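Local coordinates for response regulator receiver protein (Desulfuromonas acetoxidans, PDB 2ZAY) that probably relays signals in a two-component system, its receiver domain, the part present here, taking up a phosphoryl group from a partner kinase, at residues G39-A44 with P63-M68. Numbering follows the deposited sequence.
Sequences GNAIEA and PKISGM
Ala-41 and Ile-65 bring the two backbones together, their CA atoms 5.9 Å apart, where the first turn of helix 41-51 faces the loop leading into helix 67-75. No direct hydrogen bond joins the segments; one water bridges them, donating to Ile-65 O and accepting from Ala-41 N, an amide at the start of its helix. Beside it the Ala-41 methyl, small enough for this close approach, lies tightly against the branched side of Ile-65: Ala-41 CB lies 3.3 Å from Ile-65 CG2. Branching at CB lets Ile-65 meet two residues: CG2, anti to the backbone N, serves Ala-41, while the other arm (chi1 -48°) carries CD1 to Ile-42 CG1, 3.5 Å away. The two isoleucine side chains cross at about a right angle, on the more exposed flank. Asn-40 suits the N-cap because its short side chain folds back, OD1 giving the first-turn N-H of Glu-43 an acceptor (N to OD1 3.1 Å), almost in line with the C=O bond (161°). Glu-43 in turn reaches back through OE1 to Gly-39 N (2.7 Å). Ser-66 caps the second helix, and its own backbone N donates a hydrogen bond to Asp-69 OD2. The arrangement joins the loops following strands 33-38 and 55-59 at the C-terminal ends of the parallel strands in the CheY-like receiver fold.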
ATOM      1  N   GLY A  39      -6.586  -5.337  -7.737  1.00 29.84           N
ATOM      2  CA  GLY A  39      -6.812  -6.643  -7.145  1.00 29.80           C
ATOM      3  C   GLY A  39      -5.605  -7.554  -7.057  1.00 31.87           C
ATOM      4  O   GLY A  39      -5.654  -8.573  -6.367  1.00 31.97           O
ATOM      5  N   ASN A  40      -4.530  -7.211  -7.759  1.00 32.29           N
ATOM      6  CA  ASN A  40      -3.314  -8.016  -7.720  1.00 33.65           C
ATOM      7  C   ASN A  40      -2.102  -7.233  -8.217  1.00 32.57           C
ATOM      8  O   ASN A  40      -2.237  -6.142  -8.763  1.00 31.21           O
ATOM      9  CB  ASN A  40      -3.487  -9.299  -8.539  1.00 35.29           C
ATOM     10  CG  ASN A  40      -3.776  -9.026  -9.993  1.00 36.57           C
ATOM     11  OD1 ASN A  40      -2.976  -8.403 -10.691  1.00 36.81           O
ATOM     12  ND2 ASN A  40      -4.922  -9.494 -10.460  1.00 39.11           N
ATOM     13  N   ALA A  41      -0.918  -7.804  -8.019  1.00 31.50           N
ATOM     14  CA  ALA A  41       0.327  -7.161  -8.409  1.00 33.14           C
ATOM     15  C   ALA A  41       0.503  -6.993  -9.916  1.00 32.85           C
ATOM     16  O   ALA A  41       1.168  -6.062 -10.365  1.00 32.33           O
ATOM     17  CB  ALA A  41       1.505  -7.937  -7.827  1.00 33.04           C
ATOM     18  N   ILE A  42      -0.089  -7.898 -10.685  1.00 32.78           N
ATOM     19  CA  ILE A  42      -0.005  -7.854 -12.142  1.00 34.64           C
ATOM     20  C   ILE A  42      -0.500  -6.534 -12.736  1.00 33.53           C
ATOM     21  O   ILE A  42       0.158  -5.957 -13.596  1.00 34.78           O
ATOM     22  CB  ILE A  42      -0.807  -9.010 -12.763  1.00 36.80           C
ATOM     23  CG1 ILE A  42      -0.141 -10.341 -12.402  1.00 39.55           C
ATOM     24  CG2 ILE A  42      -0.911  -8.825 -14.272  1.00 36.70           C
ATOM     25  CD1 ILE A  42      -1.028 -11.549 -12.623  1.00 42.91           C
ATOM     26  N   GLU A  43      -1.658  -6.058 -12.296  1.00 33.35           N
ATOM     27  CA  GLU A  43      -2.166  -4.796 -12.827  1.00 35.53           C
ATOM     28  C   GLU A  43      -1.597  -3.593 -12.074  1.00 33.71           C
ATOM     29  O   GLU A  43      -1.467  -2.508 -12.639  1.00 33.71           O
ATOM     30  CB  GLU A  43      -3.698  -4.744 -12.774  1.00 37.74           C
ATOM     31  CG  GLU A  43      -4.310  -4.917 -11.393  1.00 41.39           C
ATOM     32  CD  GLU A  43      -5.781  -4.510 -11.357  1.00 45.09           C
ATOM     33  OE1 GLU A  43      -6.497  -4.907 -10.410  1.00 45.44           O
ATOM     34  OE2 GLU A  43      -6.219  -3.784 -12.274  1.00 46.83           O
ATOM     35  N   ALA A  44      -1.240  -3.798 -10.808  1.00 30.89           N
ATOM     36  CA  ALA A  44      -0.705  -2.727  -9.967  1.00 29.13           C
ATOM     37  C   ALA A  44       0.502  -1.976 -10.524  1.00 26.77           C
ATOM     38  O   ALA A  44       0.538  -0.747 -10.475  1.00 24.96           O
ATOM     39  CB  ALA A  44      -0.372  -3.277  -8.574  1.00 28.88           C
ATOM     40  N   PRO A  63      -0.873 -14.442  -3.468  1.00 38.41           N
ATOM     41  CA  PRO A  63      -0.448 -15.602  -4.257  1.00 39.69           C
ATOM     42  C   PRO A  63       0.168 -15.185  -5.585  1.00 39.99           C
ATOM     43  O   PRO A  63      -0.194 -14.153  -6.142  1.00 41.21           O
ATOM     44  CB  PRO A  63      -1.745 -16.394  -4.429  1.00 39.26           C
ATOM     45  CG  PRO A  63      -2.791 -15.325  -4.437  1.00 40.62           C
ATOM     46  CD  PRO A  63      -2.338 -14.422  -3.307  1.00 39.11           C
ATOM     47  N   LYS A  64       1.102 -15.995  -6.080  1.00 41.67           N
ATOM     48  CA  LYS A  64       1.782 -15.727  -7.344  1.00 43.10           C
ATOM     49  C   LYS A  64       2.776 -14.577  -7.184  1.00 42.33           C
ATOM     50  O   LYS A  64       3.989 -14.796  -7.188  1.00 44.03           O
ATOM     51  CB  LYS A  64       0.766 -15.388  -8.444  1.00 45.74           C
ATOM     52  CG  LYS A  64      -0.313 -16.445  -8.662  1.00 48.72           C
ATOM     53  CD  LYS A  64       0.271 -17.747  -9.191  1.00 52.44           C
ATOM     54  CE  LYS A  64      -0.814 -18.801  -9.378  1.00 53.88           C
ATOM     55  NZ  LYS A  64      -0.269 -20.080  -9.914  1.00 55.30           N
ATOM     56  N   ILE A  65       2.260 -13.358  -7.040  1.00 40.25           N
ATOM     57  CA  ILE A  65       3.107 -12.182  -6.869  1.00 36.47           C
ATOM     58  C   ILE A  65       2.822 -11.531  -5.516  1.00 34.49           C
ATOM     59  O   ILE A  65       1.712 -11.073  -5.250  1.00 35.53           O
ATOM     60  CB  ILE A  65       2.872 -11.159  -7.986  1.00 36.07           C
ATOM     61  CG1 ILE A  65       2.911 -11.857  -9.346  1.00 37.43           C
ATOM     62  CG2 ILE A  65       3.956 -10.086  -7.935  1.00 36.82           C
ATOM     63  CD1 ILE A  65       2.757 -10.922 -10.531  1.00 37.73           C
ATOM     64  N   SER A  66       3.839 -11.491  -4.664  1.00 31.78           N
ATOM     65  CA  SER A  66       3.699 -10.939  -3.322  1.00 29.39           C
ATOM     66  C   SER A  66       3.902  -9.430  -3.241  1.00 28.00           C
ATOM     67  O   SER A  66       4.289  -8.783  -4.218  1.00 23.31           O
ATOM     68  CB  SER A  66       4.699 -11.614  -2.386  1.00 30.16           C
ATOM     69  OG  SER A  66       6.000 -11.108  -2.619  1.00 28.50           O
ATOM     70  N   GLY A  67       3.631  -8.881  -2.061  1.00 27.45           N
ATOM     71  CA  GLY A  67       3.815  -7.457  -1.839  1.00 26.60           C
ATOM     72  C   GLY A  67       5.290  -7.118  -1.971  1.00 25.80           C
ATOM     73  O   GLY A  67       5.645  -6.031  -2.424  1.00 24.31           O
ATOM     74  N   MET A  68       6.158  -8.045  -1.566  1.00 26.72           N
ATOM     75  CA  MET A  68       7.602  -7.822  -1.680  1.00 26.51           C
ATOM     76  C   MET A  68       8.016  -7.824  -3.152  1.00 25.46           C
ATOM     77  O   MET A  68       8.924  -7.092  -3.546  1.00 23.10           O
ATOM     78  CB  MET A  68       8.392  -8.897  -0.924  1.00 27.81           C
ATOM     79  CG  MET A  68       8.364  -8.748   0.591  1.00 31.63           C
ATOM     80  SD  MET A  68       9.451  -9.936   1.450  1.00 34.35           S
ATOM     81  CE  MET A  68       8.519 -11.445   1.197  1.00 35.98           C
TER
HETATM   82  O   HOH W   1      -0.360 -10.506  -7.053  1.00 33.08           O